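Long-range contacts in ultraspiracle (Drosophila melanogaster, PDB 1HG4), which acts as a nuclear hormone receptor and transcription factor, its ligand-binding domain being seen here in an inactive conformation with a phospholipid in the pocket: residues 78-83 with 194-199; 172-177 with 212-217; 182-187 with 206-211. All blocks are in the same frame, centred on the assembly; numbering follows the deposited sequence.

Contact 1. Residues 78-83 with 194-199; sequences LDDQVI and IKSRAE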
ATOM      1  N   LEU A  78      -4.243 -15.872  10.086  1.00 29.51           N
ATOM      2  CA  LEU A  78      -3.356 -16.659  10.939  1.00 29.05           C
ATOM      3  C   LEU A  78      -2.030 -16.987  10.260  1.00 28.98           C
ATOM      4  O   LEU A  78      -0.963 -16.860  10.854  1.00 27.13           O
ATOM      5  CB  LEU A  78      -4.048 -17.962  11.328  1.00 29.95           C
ATOM      6  CG  LEU A  78      -4.254 -18.196  12.819  1.00 34.00           C
ATOM      7  CD1 LEU A  78      -4.996 -19.519  13.041  1.00 34.09           C
ATOM      8  CD2 LEU A  78      -2.897 -18.196  13.521  1.00 33.00           C
ATOM      9  N   ASP A  79      -2.096 -17.411   9.006  1.00 29.28           N
ATOM     10  CA  ASP A  79      -0.882 -17.758   8.294  1.00 29.84           C
ATOM     11  C   ASP A  79       0.080 -16.583   8.269  1.00 29.16           C
ATOM     12  O   ASP A  79       1.287 -16.771   8.347  1.00 30.27           O
ATOM     13  CB  ASP A  79      -1.206 -18.248   6.874  1.00 29.28           C
ATOM     14  CG  ASP A  79      -1.964 -19.582   6.875  1.00 32.23           C
ATOM     15  OD1 ASP A  79      -2.104 -20.196   7.960  1.00 32.94           O
ATOM     16  OD2 ASP A  79      -2.423 -20.029   5.801  1.00 31.67           O
ATOM     17  N   ASP A  80      -0.447 -15.371   8.184  1.00 29.21           N
ATOM     18  CA  ASP A  80       0.413 -14.198   8.162  1.00 28.93           C
ATOM     19  C   ASP A  80       1.021 -13.987   9.546  1.00 28.52           C
ATOM     20  O   ASP A  80       2.206 -13.676   9.664  1.00 28.86           O
ATOM     21  CB  ASP A  80      -0.370 -12.934   7.763  1.00 30.23           C
ATOM     22  CG  ASP A  80      -0.510 -12.764   6.257  1.00 31.34           C
ATOM     23  OD1 ASP A  80       0.262 -13.406   5.508  1.00 32.32           O
ATOM     24  OD2 ASP A  80      -1.382 -11.969   5.823  1.00 29.20           O
ATOM     25  N   GLN A  81       0.202 -14.158  10.583  1.00 25.99           N
ATOM     26  CA  GLN A  81       0.640 -13.958  11.961  1.00 25.18           C
ATOM     27  C   GLN A  81       1.823 -14.847  12.298  1.00 25.69           C
ATOM     28  O   GLN A  81       2.759 -14.426  12.989  1.00 27.68           O
ATOM     29  CB  GLN A  81      -0.506 -14.245  12.928  1.00 23.31           C
ATOM     30  CG  GLN A  81      -1.677 -13.284  12.814  1.00 22.73           C
ATOM     31  CD  GLN A  81      -2.789 -13.643  13.771  1.00 24.64           C
ATOM     32  OE1 GLN A  81      -2.534 -13.993  14.927  1.00 25.38           O
ATOM     33  NE2 GLN A  81      -4.029 -13.561  13.305  1.00 23.10           N
ATOM     34  N   VAL A  82       1.777 -16.074  11.800  1.00 24.49           N
ATOM     35  CA  VAL A  82       2.833 -17.045  12.042  1.00 24.08           C
ATOM     36  C   VAL A  82       4.121 -16.599  11.376  1.00 23.75           C
ATOM     37  O   VAL A  82       5.190 -16.694  11.973  1.00 23.20           O
ATOM     38  CB  VAL A  82       2.419 -18.455  11.509  1.00 23.44           C
ATOM     39  CG1 VAL A  82       3.631 -19.373  11.418  1.00 22.23           C
ATOM     40  CG2 VAL A  82       1.363 -19.057  12.424  1.00 21.25           C
ATOM     41  N   ILE A  83       4.014 -16.103  10.143  1.00 23.85           N
ATOM     42  CA  ILE A  83       5.187 -15.659   9.400  1.00 23.82           C
ATOM     43  C   ILE A  83       5.858 -14.447  10.046  1.00 23.96           C
ATOM     44  O   ILE A  83       7.090 -14.367  10.122  1.00 24.54           O
ATOM     45  CB  ILE A  83       4.816 -15.346   7.923  1.00 24.82           C
ATOM     46  CG1 ILE A  83       4.439 -16.642   7.201  1.00 25.87           C
ATOM     47  CG2 ILE A  83       5.992 -14.699   7.191  1.00 24.26           C
ATOM     48  CD1 ILE A  83       4.011 -16.427   5.753  1.00 28.94           C
ATOM     49  N   ILE A 194       3.670 -13.691   2.753  1.00 30.60           N
ATOM     50  CA  ILE A 194       2.667 -12.859   3.400  1.00 31.64           C
ATOM     51  C   ILE A 194       1.507 -12.460   2.482  1.00 31.43           C
ATOM     52  O   ILE A 194       1.706 -12.135   1.317  1.00 31.73           O
ATOM     53  CB  ILE A 194       3.326 -11.596   3.989  1.00 32.11           C
ATOM     54  CG1 ILE A 194       4.034 -11.965   5.290  1.00 33.08           C
ATOM     55  CG2 ILE A 194       2.286 -10.508   4.234  1.00 32.27           C
ATOM     56  CD1 ILE A 194       4.731 -10.813   5.950  1.00 35.64           C
ATOM     57  N   LYS A 195       0.299 -12.480   3.030  1.00 31.27           N
ATOM     58  CA  LYS A 195      -0.899 -12.130   2.286  1.00 31.88           C
ATOM     59  C   LYS A 195      -1.277 -10.656   2.404  1.00 31.51           C
ATOM     60  O   LYS A 195      -1.469  -9.970   1.399  1.00 32.10           O
ATOM     61  CB  LYS A 195      -2.070 -12.984   2.772  1.00 33.24           C
ATOM     62  CG  LYS A 195      -2.688 -13.869   1.713  1.00 34.65           C
ATOM     63  CD  LYS A 195      -1.667 -14.792   1.072  1.00 35.70           C
ATOM     64  CE  LYS A 195      -2.311 -15.600  -0.048  1.00 37.02           C
ATOM     65  NZ  LYS A 195      -1.318 -16.344  -0.874  1.00 38.40           N
ATOM     66  N   SER A 196      -1.380 -10.174   3.636  1.00 30.28           N
ATOM     67  CA  SER A 196      -1.770  -8.792   3.885  1.00 30.09           C
ATOM     68  C   SER A 196      -0.633  -7.768   3.982  1.00 28.34           C
ATOM     69  O   SER A 196      -0.506  -7.077   4.983  1.00 27.67           O
ATOM     70  CB  SER A 196      -2.609  -8.749   5.154  1.00 30.47           C
ATOM     71  OG  SER A 196      -3.576  -9.788   5.124  1.00 32.82           O
ATOM     72  N   ARG A 197       0.168  -7.654   2.929  1.00 28.29           N
ATOM     73  CA  ARG A 197       1.280  -6.710   2.908  1.00 28.64           C
ATOM     74  C   ARG A 197       0.867  -5.268   3.143  1.00 27.61           C
ATOM     75  O   ARG A 197       1.490  -4.577   3.941  1.00 27.96           O
ATOM     76  CB  ARG A 197       2.032  -6.783   1.577  1.00 30.97           C
ATOM     77  CG  ARG A 197       2.818  -8.066   1.357  1.00 35.57           C
ATOM     78  CD  ARG A 197       3.642  -7.988   0.070  1.00 39.91           C
ATOM     79  NE  ARG A 197       4.098  -9.307  -0.370  1.00 44.81           N
ATOM     80  CZ  ARG A 197       5.068 -10.017   0.209  1.00 46.83           C
ATOM     81  NH1 ARG A 197       5.719  -9.546   1.270  1.00 46.95           N
ATOM     82  NH2 ARG A 197       5.378 -11.216  -0.270  1.00 48.17           N
ATOM     83  N   ALA A 198      -0.177  -4.813   2.448  1.00 26.81           N
ATOM     84  CA  ALA A 198      -0.647  -3.432   2.585  1.00 25.70           C
ATOM     85  C   ALA A 198      -1.032  -3.092   4.022  1.00 24.63           C
ATOM     86  O   ALA A 198      -0.552  -2.112   4.590  1.00 24.34           O
ATOM     87  CB  ALA A 198      -1.831  -3.182   1.646  1.00 25.73           C
ATOM     88  N   GLU A 199      -1.912  -3.900   4.596  1.00 24.88           N
ATOM     89  CA  GLU A 199      -2.342  -3.700   5.975  1.00 27.19           C
ATOM     90  C   GLU A 199      -1.153  -3.640   6.935  1.00 26.37           C
ATOM     91  O   GLU A 199      -1.112  -2.792   7.822  1.00 27.89           O
ATOM     92  CB  GLU A 199      -3.281  -4.826   6.400  1.00 30.12           C
ATOM     93  CG  GLU A 199      -3.419  -4.981   7.911  1.00 36.51           C
ATOM     94  CD  GLU A 199      -4.298  -3.917   8.558  1.00 38.00           C
ATOM     95  OE1 GLU A 199      -4.569  -2.881   7.914  1.00 39.16           O
ATOM     96  OE2 GLU A 199      -4.708  -4.122   9.723  1.00 40.77           O
TER

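Contact 2. Residues 172-177 with 212-217; sequences NLDRRE and DEHCRL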
ATOM      1  N   ASN A 172      20.517   8.248  24.232  1.00 36.97           N
ATOM      2  CA  ASN A 172      19.530   8.541  25.268  1.00 35.60           C
ATOM      3  C   ASN A 172      18.202   7.906  24.858  1.00 34.98           C
ATOM      4  O   ASN A 172      17.135   8.487  25.057  1.00 34.27           O
ATOM      5  CB  ASN A 172      19.334  10.051  25.442  1.00 39.14           C
ATOM      6  CG  ASN A 172      20.604  10.771  25.864  1.00 42.42           C
ATOM      7  OD1 ASN A 172      21.226  10.429  26.877  1.00 43.13           O
ATOM      8  ND2 ASN A 172      20.994  11.784  25.089  1.00 43.76           N
ATOM      9  N   LEU A 173      18.273   6.713  24.276  1.00 33.50           N
ATOM     10  CA  LEU A 173      17.073   6.012  23.846  1.00 33.43           C
ATOM     11  C   LEU A 173      16.157   5.806  25.047  1.00 32.16           C
ATOM     12  O   LEU A 173      16.608   5.392  26.104  1.00 31.13           O
ATOM     13  CB  LEU A 173      17.438   4.652  23.235  1.00 33.59           C
ATOM     14  CG  LEU A 173      16.303   3.864  22.581  1.00 35.05           C
ATOM     15  CD1 LEU A 173      15.916   4.532  21.261  1.00 34.85           C
ATOM     16  CD2 LEU A 173      16.747   2.427  22.334  1.00 35.13           C
ATOM     17  N   ASP A 174      14.871   6.105  24.894  1.00 32.19           N
ATOM     18  CA  ASP A 174      13.948   5.910  25.995  1.00 32.09           C
ATOM     19  C   ASP A 174      13.036   4.716  25.735  1.00 31.42           C
ATOM     20  O   ASP A 174      13.032   4.154  24.635  1.00 31.66           O
ATOM     21  CB  ASP A 174      13.137   7.189  26.259  1.00 34.14           C
ATOM     22  CG  ASP A 174      12.247   7.583  25.095  1.00 37.08           C
ATOM     23  OD1 ASP A 174      11.632   6.694  24.468  1.00 39.36           O
ATOM     24  OD2 ASP A 174      12.142   8.800  24.815  1.00 39.41           O
ATOM     25  N   ARG A 175      12.268   4.345  26.752  1.00 30.09           N
ATOM     26  CA  ARG A 175      11.369   3.205  26.663  1.00 32.15           C
ATOM     27  C   ARG A 175      10.336   3.334  25.548  1.00 31.71           C
ATOM     28  O   ARG A 175       9.939   2.334  24.942  1.00 31.46           O
ATOM     29  CB  ARG A 175      10.654   2.982  28.005  1.00 33.67           C
ATOM     30  CG  ARG A 175       9.760   1.751  28.012  1.00 36.70           C
ATOM     31  CD  ARG A 175      10.584   0.469  27.955  1.00 39.55           C
ATOM     32  NE  ARG A 175       9.830  -0.652  27.405  1.00 43.45           N
ATOM     33  CZ  ARG A 175       8.676  -1.096  27.893  1.00 46.34           C
ATOM     34  NH1 ARG A 175       8.128  -0.514  28.952  1.00 48.64           N
ATOM     35  NH2 ARG A 175       8.063  -2.123  27.321  1.00 48.48           N
ATOM     36  N   ARG A 176       9.902   4.561  25.278  1.00 30.32           N
ATOM     37  CA  ARG A 176       8.921   4.787  24.234  1.00 30.23           C
ATOM     38  C   ARG A 176       9.537   4.563  22.864  1.00 28.82           C
ATOM     39  O   ARG A 176       8.922   3.969  21.985  1.00 29.79           O
ATOM     40  CB  ARG A 176       8.346   6.204  24.330  1.00 34.29           C
ATOM     41  CG  ARG A 176       6.941   6.270  24.949  1.00 37.37           C
ATOM     42  CD  ARG A 176       6.948   6.617  26.428  1.00 40.16           C
ATOM     43  NE  ARG A 176       5.970   5.826  27.175  1.00 43.70           N
ATOM     44  CZ  ARG A 176       5.830   5.856  28.499  1.00 43.56           C
ATOM     45  NH1 ARG A 176       6.599   6.651  29.237  1.00 43.69           N
ATOM     46  NH2 ARG A 176       4.946   5.060  29.090  1.00 42.88           N
ATOM     47  N   GLU A 177      10.760   5.024  22.671  1.00 26.92           N
ATOM     48  CA  GLU A 177      11.417   4.823  21.385  1.00 27.87           C
ATOM     49  C   GLU A 177      11.739   3.350  21.116  1.00 27.61           C
ATOM     50  O   GLU A 177      11.690   2.917  19.966  1.00 27.55           O
ATOM     51  CB  GLU A 177      12.684   5.676  21.311  1.00 27.87           C
ATOM     52  CG  GLU A 177      12.382   7.123  21.626  1.00 28.22           C
ATOM     53  CD  GLU A 177      13.587   8.016  21.571  1.00 30.26           C
ATOM     54  OE1 GLU A 177      14.610   7.682  22.202  1.00 30.65           O
ATOM     55  OE2 GLU A 177      13.504   9.065  20.903  1.00 33.86           O
ATOM     56  N   ASP A 212       8.176   9.571  15.150  1.00 27.39           N
ATOM     57  CA  ASP A 212       8.545  10.926  14.741  1.00 28.72           C
ATOM     58  C   ASP A 212       7.944  11.972  15.673  1.00 29.54           C
ATOM     59  O   ASP A 212       8.637  12.886  16.102  1.00 30.01           O
ATOM     60  CB  ASP A 212       8.098  11.187  13.293  1.00 29.78           C
ATOM     61  CG  ASP A 212       8.639  12.496  12.741  1.00 29.09           C
ATOM     62  OD1 ASP A 212       9.863  12.583  12.536  1.00 29.51           O
ATOM     63  OD2 ASP A 212       7.852  13.442  12.525  1.00 28.85           O
ATOM     64  N   GLU A 213       6.661  11.830  15.994  1.00 30.79           N
ATOM     65  CA  GLU A 213       5.995  12.765  16.897  1.00 31.33           C
ATOM     66  C   GLU A 213       6.707  12.804  18.243  1.00 31.71           C
ATOM     67  O   GLU A 213       6.951  13.875  18.797  1.00 32.95           O
ATOM     68  CB  GLU A 213       4.542  12.358  17.098  1.00 32.18           C
ATOM     69  CG  GLU A 213       3.770  13.272  18.031  1.00 35.87           C
ATOM     70  CD  GLU A 213       2.324  12.832  18.224  1.00 37.30           C
ATOM     71  OE1 GLU A 213       2.094  11.653  18.570  1.00 37.27           O
ATOM     72  OE2 GLU A 213       1.415  13.667  18.038  1.00 38.21           O
ATOM     73  N   HIS A 214       7.036  11.630  18.763  1.00 30.27           N
ATOM     74  CA  HIS A 214       7.735  11.549  20.030  1.00 29.36           C
ATOM     75  C   HIS A 214       9.062  12.307  19.895  1.00 28.50           C
ATOM     76  O   HIS A 214       9.470  13.027  20.795  1.00 28.14           O
ATOM     77  CB  HIS A 214       8.002  10.087  20.391  1.00 29.72           C
ATOM     78  CG  HIS A 214       8.692   9.920  21.704  1.00 29.52           C
ATOM     79  ND1 HIS A 214       8.039  10.069  22.909  1.00 29.17           N
ATOM     80  CD2 HIS A 214       9.989   9.677  22.002  1.00 29.35           C
ATOM     81  CE1 HIS A 214       8.907   9.926  23.894  1.00 29.91           C
ATOM     82  NE2 HIS A 214      10.097   9.688  23.372  1.00 28.99           N
ATOM     83  N   CYS A 215       9.732  12.126  18.762  1.00 28.66           N
ATOM     84  CA  CYS A 215      10.990  12.805  18.501  1.00 28.85           C
ATOM     85  C   CYS A 215      10.777  14.311  18.476  1.00 30.57           C
ATOM     86  O   CYS A 215      11.521  15.069  19.121  1.00 29.73           O
ATOM     87  CB  CYS A 215      11.559  12.363  17.157  1.00 28.56           C
ATOM     88  SG  CYS A 215      12.393  10.766  17.211  1.00 26.58           S
ATOM     89  N   ARG A 216       9.759  14.733  17.727  1.00 30.08           N
ATOM     90  CA  ARG A 216       9.422  16.141  17.599  1.00 31.60           C
ATOM     91  C   ARG A 216       9.097  16.746  18.953  1.00 31.06           C
ATOM     92  O   ARG A 216       9.601  17.803  19.315  1.00 32.75           O
ATOM     93  CB  ARG A 216       8.212  16.318  16.685  1.00 32.84           C
ATOM     94  CG  ARG A 216       8.375  15.736  15.302  1.00 34.96           C
ATOM     95  CD  ARG A 216       9.314  16.559  14.466  1.00 37.19           C
ATOM     96  NE  ARG A 216       8.614  17.232  13.376  1.00 39.49           N
ATOM     97  CZ  ARG A 216       7.690  18.174  13.539  1.00 40.27           C
ATOM     98  NH1 ARG A 216       7.339  18.566  14.761  1.00 41.49           N
ATOM     99  NH2 ARG A 216       7.124  18.735  12.477  1.00 39.29           N
ATOM    100  N   LEU A 217       8.239  16.067  19.696  1.00 31.97           N
ATOM    101  CA  LEU A 217       7.808  16.531  21.004  1.00 32.01           C
ATOM    102  C   LEU A 217       8.882  16.551  22.069  1.00 32.87           C
ATOM    103  O   LEU A 217       9.028  17.541  22.777  1.00 33.60           O
ATOM    104  CB  LEU A 217       6.647  15.671  21.488  1.00 32.65           C
ATOM    105  CG  LEU A 217       5.230  16.184  21.234  1.00 35.45           C
ATOM    106  CD1 LEU A 217       5.171  17.075  19.985  1.00 35.61           C
ATOM    107  CD2 LEU A 217       4.299  14.980  21.115  1.00 35.18           C
TER

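Contact 3. Residues 182-187 with 206-211; sequences KAIILY and KVYACL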
ATOM      1  N   LYS A 182      10.629  -1.811  18.120  1.00 18.67           N
ATOM      2  CA  LYS A 182      10.209  -3.198  18.143  1.00 20.10           C
ATOM      3  C   LYS A 182       8.953  -3.433  17.314  1.00 20.51           C
ATOM      4  O   LYS A 182       8.798  -4.476  16.672  1.00 18.97           O
ATOM      5  CB  LYS A 182      10.002  -3.645  19.592  1.00 22.36           C
ATOM      6  CG  LYS A 182      11.291  -3.605  20.402  1.00 22.48           C
ATOM      7  CD  LYS A 182      11.207  -4.446  21.665  1.00 25.57           C
ATOM      8  CE  LYS A 182      10.222  -3.874  22.663  1.00 27.52           C
ATOM      9  NZ  LYS A 182      10.192  -4.686  23.912  1.00 31.22           N
ATOM     10  N   ALA A 183       8.052  -2.460  17.316  1.00 19.85           N
ATOM     11  CA  ALA A 183       6.846  -2.605  16.526  1.00 19.09           C
ATOM     12  C   ALA A 183       7.231  -2.521  15.038  1.00 17.21           C
ATOM     13  O   ALA A 183       6.744  -3.321  14.217  1.00 16.78           O
ATOM     14  CB  ALA A 183       5.824  -1.507  16.898  1.00 19.65           C
ATOM     15  N   ILE A 184       8.107  -1.576  14.685  1.00 15.00           N
ATOM     16  CA  ILE A 184       8.522  -1.443  13.284  1.00 16.50           C
ATOM     17  C   ILE A 184       9.008  -2.816  12.809  1.00 19.32           C
ATOM     18  O   ILE A 184       8.725  -3.232  11.676  1.00 20.89           O
ATOM     19  CB  ILE A 184       9.664  -0.373  13.122  1.00 17.36           C
ATOM     20  CG1 ILE A 184       9.094   1.018  13.328  1.00 16.18           C
ATOM     21  CG2 ILE A 184      10.329  -0.456  11.743  1.00 12.35           C
ATOM     22  CD1 ILE A 184      10.125   2.017  13.704  1.00 18.03           C
ATOM     23  N   ILE A 185       9.719  -3.520  13.694  1.00 20.07           N
ATOM     24  CA  ILE A 185      10.252  -4.841  13.396  1.00 20.01           C
ATOM     25  C   ILE A 185       9.140  -5.846  13.181  1.00 19.70           C
ATOM     26  O   ILE A 185       9.123  -6.557  12.172  1.00 21.44           O
ATOM     27  CB  ILE A 185      11.172  -5.340  14.536  1.00 21.63           C
ATOM     28  CG1 ILE A 185      12.417  -4.456  14.615  1.00 23.12           C
ATOM     29  CG2 ILE A 185      11.570  -6.783  14.307  1.00 20.96           C
ATOM     30  CD1 ILE A 185      13.275  -4.731  15.825  1.00 24.65           C
ATOM     31  N   LEU A 186       8.216  -5.916  14.131  1.00 19.76           N
ATOM     32  CA  LEU A 186       7.085  -6.843  14.036  1.00 20.30           C
ATOM     33  C   LEU A 186       6.309  -6.671  12.733  1.00 19.55           C
ATOM     34  O   LEU A 186       6.109  -7.634  11.999  1.00 20.87           O
ATOM     35  CB  LEU A 186       6.120  -6.642  15.215  1.00 20.19           C
ATOM     36  CG  LEU A 186       4.904  -7.577  15.240  1.00 21.26           C
ATOM     37  CD1 LEU A 186       5.367  -9.024  15.407  1.00 21.94           C
ATOM     38  CD2 LEU A 186       3.977  -7.190  16.384  1.00 20.30           C
ATOM     39  N   TYR A 187       5.877  -5.444  12.458  1.00 18.49           N
ATOM     40  CA  TYR A 187       5.097  -5.128  11.248  1.00 18.93           C
ATOM     41  C   TYR A 187       5.967  -5.106   9.985  1.00 20.51           C
ATOM     42  O   TYR A 187       6.182  -4.046   9.381  1.00 20.19           O
ATOM     43  CB  TYR A 187       4.409  -3.761  11.406  1.00 17.05           C
ATOM     44  CG  TYR A 187       3.397  -3.688  12.533  1.00 16.88           C
ATOM     45  CD1 TYR A 187       2.403  -4.649  12.664  1.00 15.57           C
ATOM     46  CD2 TYR A 187       3.415  -2.639  13.448  1.00 15.23           C
ATOM     47  CE1 TYR A 187       1.446  -4.563  13.678  1.00 16.32           C
ATOM     48  CE2 TYR A 187       2.466  -2.547  14.464  1.00 15.73           C
ATOM     49  CZ  TYR A 187       1.484  -3.516  14.568  1.00 17.02           C
ATOM     50  OH  TYR A 187       0.520  -3.445  15.553  1.00 21.60           O
ATOM     51  N   LYS A 206       2.188   3.823  10.679  1.00 24.27           N
ATOM     52  CA  LYS A 206       1.563   4.530  11.795  1.00 25.03           C
ATOM     53  C   LYS A 206       2.546   4.592  12.982  1.00 23.07           C
ATOM     54  O   LYS A 206       2.530   5.535  13.777  1.00 23.28           O
ATOM     55  CB  LYS A 206       0.258   3.834  12.193  1.00 26.27           C
ATOM     56  CG  LYS A 206      -0.771   3.863  11.080  1.00 31.66           C
ATOM     57  CD  LYS A 206      -2.095   3.238  11.489  1.00 36.00           C
ATOM     58  CE  LYS A 206      -3.127   3.372  10.371  1.00 37.58           C
ATOM     59  NZ  LYS A 206      -4.398   2.652  10.695  1.00 40.31           N
ATOM     60  N   VAL A 207       3.403   3.586  13.098  1.00 21.38           N
ATOM     61  CA  VAL A 207       4.393   3.576  14.166  1.00 22.40           C
ATOM     62  C   VAL A 207       5.460   4.633  13.844  1.00 22.42           C
ATOM     63  O   VAL A 207       5.980   5.290  14.740  1.00 22.53           O
ATOM     64  CB  VAL A 207       5.054   2.186  14.322  1.00 22.85           C
ATOM     65  CG1 VAL A 207       6.163   2.250  15.360  1.00 23.13           C
ATOM     66  CG2 VAL A 207       4.003   1.143  14.740  1.00 22.29           C
ATOM     67  N   TYR A 208       5.772   4.798  12.560  1.00 22.92           N
ATOM     68  CA  TYR A 208       6.739   5.797  12.115  1.00 21.37           C
ATOM     69  C   TYR A 208       6.240   7.150  12.573  1.00 22.50           C
ATOM     70  O   TYR A 208       6.977   7.940  13.158  1.00 22.10           O
ATOM     71  CB  TYR A 208       6.827   5.818  10.591  1.00 20.74           C
ATOM     72  CG  TYR A 208       7.711   4.755   9.971  1.00 20.47           C
ATOM     73  CD1 TYR A 208       8.771   4.190  10.670  1.00 22.69           C
ATOM     74  CD2 TYR A 208       7.494   4.332   8.663  1.00 22.24           C
ATOM     75  CE1 TYR A 208       9.595   3.225  10.081  1.00 21.60           C
ATOM     76  CE2 TYR A 208       8.305   3.370   8.063  1.00 21.14           C
ATOM     77  CZ  TYR A 208       9.356   2.819   8.779  1.00 22.02           C
ATOM     78  OH  TYR A 208      10.156   1.869   8.187  1.00 18.41           O
ATOM     79  N   ALA A 209       4.973   7.407  12.264  1.00 23.03           N
ATOM     80  CA  ALA A 209       4.338   8.648  12.646  1.00 23.99           C
ATOM     81  C   ALA A 209       4.429   8.842  14.160  1.00 24.87           C
ATOM     82  O   ALA A 209       4.727   9.944  14.617  1.00 25.48           O
ATOM     83  CB  ALA A 209       2.880   8.646  12.198  1.00 24.04           C
ATOM     84  N   CYS A 210       4.180   7.783  14.936  1.00 25.03           N
ATOM     85  CA  CYS A 210       4.253   7.881  16.401  1.00 27.22           C
ATOM     86  C   CYS A 210       5.677   8.186  16.851  1.00 26.74           C
ATOM     87  O   CYS A 210       5.897   9.067  17.680  1.00 25.67           O
ATOM     88  CB  CYS A 210       3.780   6.585  17.065  1.00 25.56           C
ATOM     89  SG  CYS A 210       1.980   6.357  16.977  1.00 28.97           S
ATOM     90  N   LEU A 211       6.639   7.468  16.278  1.00 25.00           N
ATOM     91  CA  LEU A 211       8.031   7.659  16.635  1.00 24.99           C
ATOM     92  C   LEU A 211       8.477   9.086  16.353  1.00 25.94           C
ATOM     93  O   LEU A 211       9.065   9.743  17.218  1.00 24.77           O
ATOM     94  CB  LEU A 211       8.916   6.661  15.883  1.00 23.41           C
ATOM     95  CG  LEU A 211      10.401   6.675  16.265  1.00 25.20           C
ATOM     96  CD1 LEU A 211      10.548   6.396  17.759  1.00 26.75           C
ATOM     97  CD2 LEU A 211      11.162   5.649  15.451  1.00 21.94           C
TER

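Contact 1. Residues 78-83 with 194-199
Asp80, in the first turn of helix 78-100, reaches out to the loop that leads into helix 197-218, and its carboxylate grips two consecutive backbone N-H groups there. With chi1 at -84°, CG stands anti to its own carbonyl carbon and beside its backbone N, which aims both oxygens at the loop. OD1 takes the Lys195 N-H through its syn lone pair in a short, nearly straight bond (Lys195 N to Asp80 OD1 2.6 Å, 169° at the hydrogen). OD2 accepts twice: the Ser196 N-H comes in from above the carboxylate plane, 26° out of it (Ser196 N to Asp80 OD2 2.8 Å), while the hydroxyl arrives nearly along the C-O axis (Ser196 OG to Asp80 OD2 3.2 Å). Three bonds thus fix the rotation of the carboxylate. Ser196 occupies the N-cap position of helix 197-218, yet its OG faces Asp80 and makes no capping bond. The nearby helix start and the N-H donors would probably favour the ionised carboxylate. Carbon packs round the acid: CG2 of Ile194 lies 3.8 Å from Asp80 OD1, and CB of Lys195 3.3 Å from Asp80 OD2, the bent lysine chain then leading away. Beside the polar grip, Ile83 and Ile194 cross obliquely. Both carry CG1 beside the backbone N, and Ile83 CG2 meets Ile194 CG1 at 3.9 Å. Asp80 and Gln81 are the Asp-Gln pair of the nuclear receptor signature sequence; through Asp80 the start of helix 78-100 is tied to the connection between helices 175-186 and 197-218. Helix 258-266 packs through Leu263 and Leu266 on Leu78, Gln81 and Val82, while Glu205 of the second subunit accepts from the N-H groups of Ala198 and Glu199 at the start of helix 197-218.

Contact 2. Residues 172-177 with 212-217
A capping box at the start of helix 175-186 supplies the carboxylate that receives His214 from helix 197-218, in the helical ligand-binding domain of a nuclear receptor. Asp174 is the N-cap: its OD1 accepts from Glu177 N, 2.6 Å away, and its own N donates in return to the anti lone pair of Glu177 OE1 at 3.1 Å. From CB of His214 the side chain heads for helix 175-186, with CG anti to the backbone N (chi1 -179°) and the ring carried out to Asp174, Arg176 and Glu177. His214 CD2 lies near the aliphatic part of Glu177, 3.5 Å from Glu177 CG, the two side chains crossing at about a right angle. His214 ND1 has Arg176 CB 4.1 Å away, and His214 CE1 is nearer still, 3.8 Å from that carbon, which sits over one face of the ring, displaced toward its rim, in a CH-pi contact. Asp174 and His214 meet tip to tip: NE2 donates in the ring plane to Asp174, the carboxylate standing nearly upright to the ring, 86° between the planes. Because OD1 is held by the capping bond, OD2 is fixed in place for the imidazole. Two carboxylates close by would probably favour a protonated ring, although Glu177 also pairs with Arg225 of helix 225-250 through a salt bridge from its OE1. Ile11 of helix 11-24 touches both Arg176 and His214. On the far side of helix 197-218, Asp212 OD2 accepts from Leu78 N of the third subunit. At the end of the imidazole the bond from His214 NE2 to the syn lone pair of Asp174 OD2 measures 2.7 Å, with 161° at the hydrogen.

Contact 3. Residues 182-187 with 206-211
Two antiparallel helices, 175-186 and 197-218, pair within the helical sandwich of the nuclear receptor domain; the axes of their segments 182-186 and 206-211 run at 168°, 9.7 Å apart at closest. No hydrogen bond links the segments; what joins them is packing of apolar side chains. Val207 points at the facing helix and divides its branches: CG1 lies 3.8 Å from Ile184 CG1, while CG2 meets Ala183 CB at 3.9 Å and the edge of the Tyr187 ring. Val207 and Tyr187 cross at about a right angle. Ile184, CG1 beside its backbone N, crosses Val207 obliquely and runs on to Tyr208; its side chain crosses that of Tyr208 at about a right angle, CD1 3.9 Å from Tyr208 CE1. An alanine here, lacking CG1, CG2 and CD1, would probably loosen the packing against Val207, Tyr208 and Leu211. Leu230 and Leu233 of helix 225-250 also pack on Ile184, and the Tyr187 hydroxyl is hydrogen-bonded to the carbonyl of Pro71. At the far tip of the isoleucine, Ile184 CD1 comes within 4.2 Å of Leu211 CD2.

Overall arrangement
From the N terminus, helix 78-100 offers the first half of contact 1; helix 175-186 follows, its start opening contact 2 and its end contact 3. The loop of contact 1 closes at 194-199, just as helix 197-218 begins. That helix then runs back along helix 175-186, closing contact 3 at 206-211 and contact 2 at 212-217. Contact 3 is therefore nested inside contact 2, and the two touch through Glu177 and Leu211, whereas contact 1 crosses both. Contacts 1 and 2 lie toward the two ends of helix 197-218, their centres 28 Å apart, so the three together tie one long helix to helices 78-100 and 175-186.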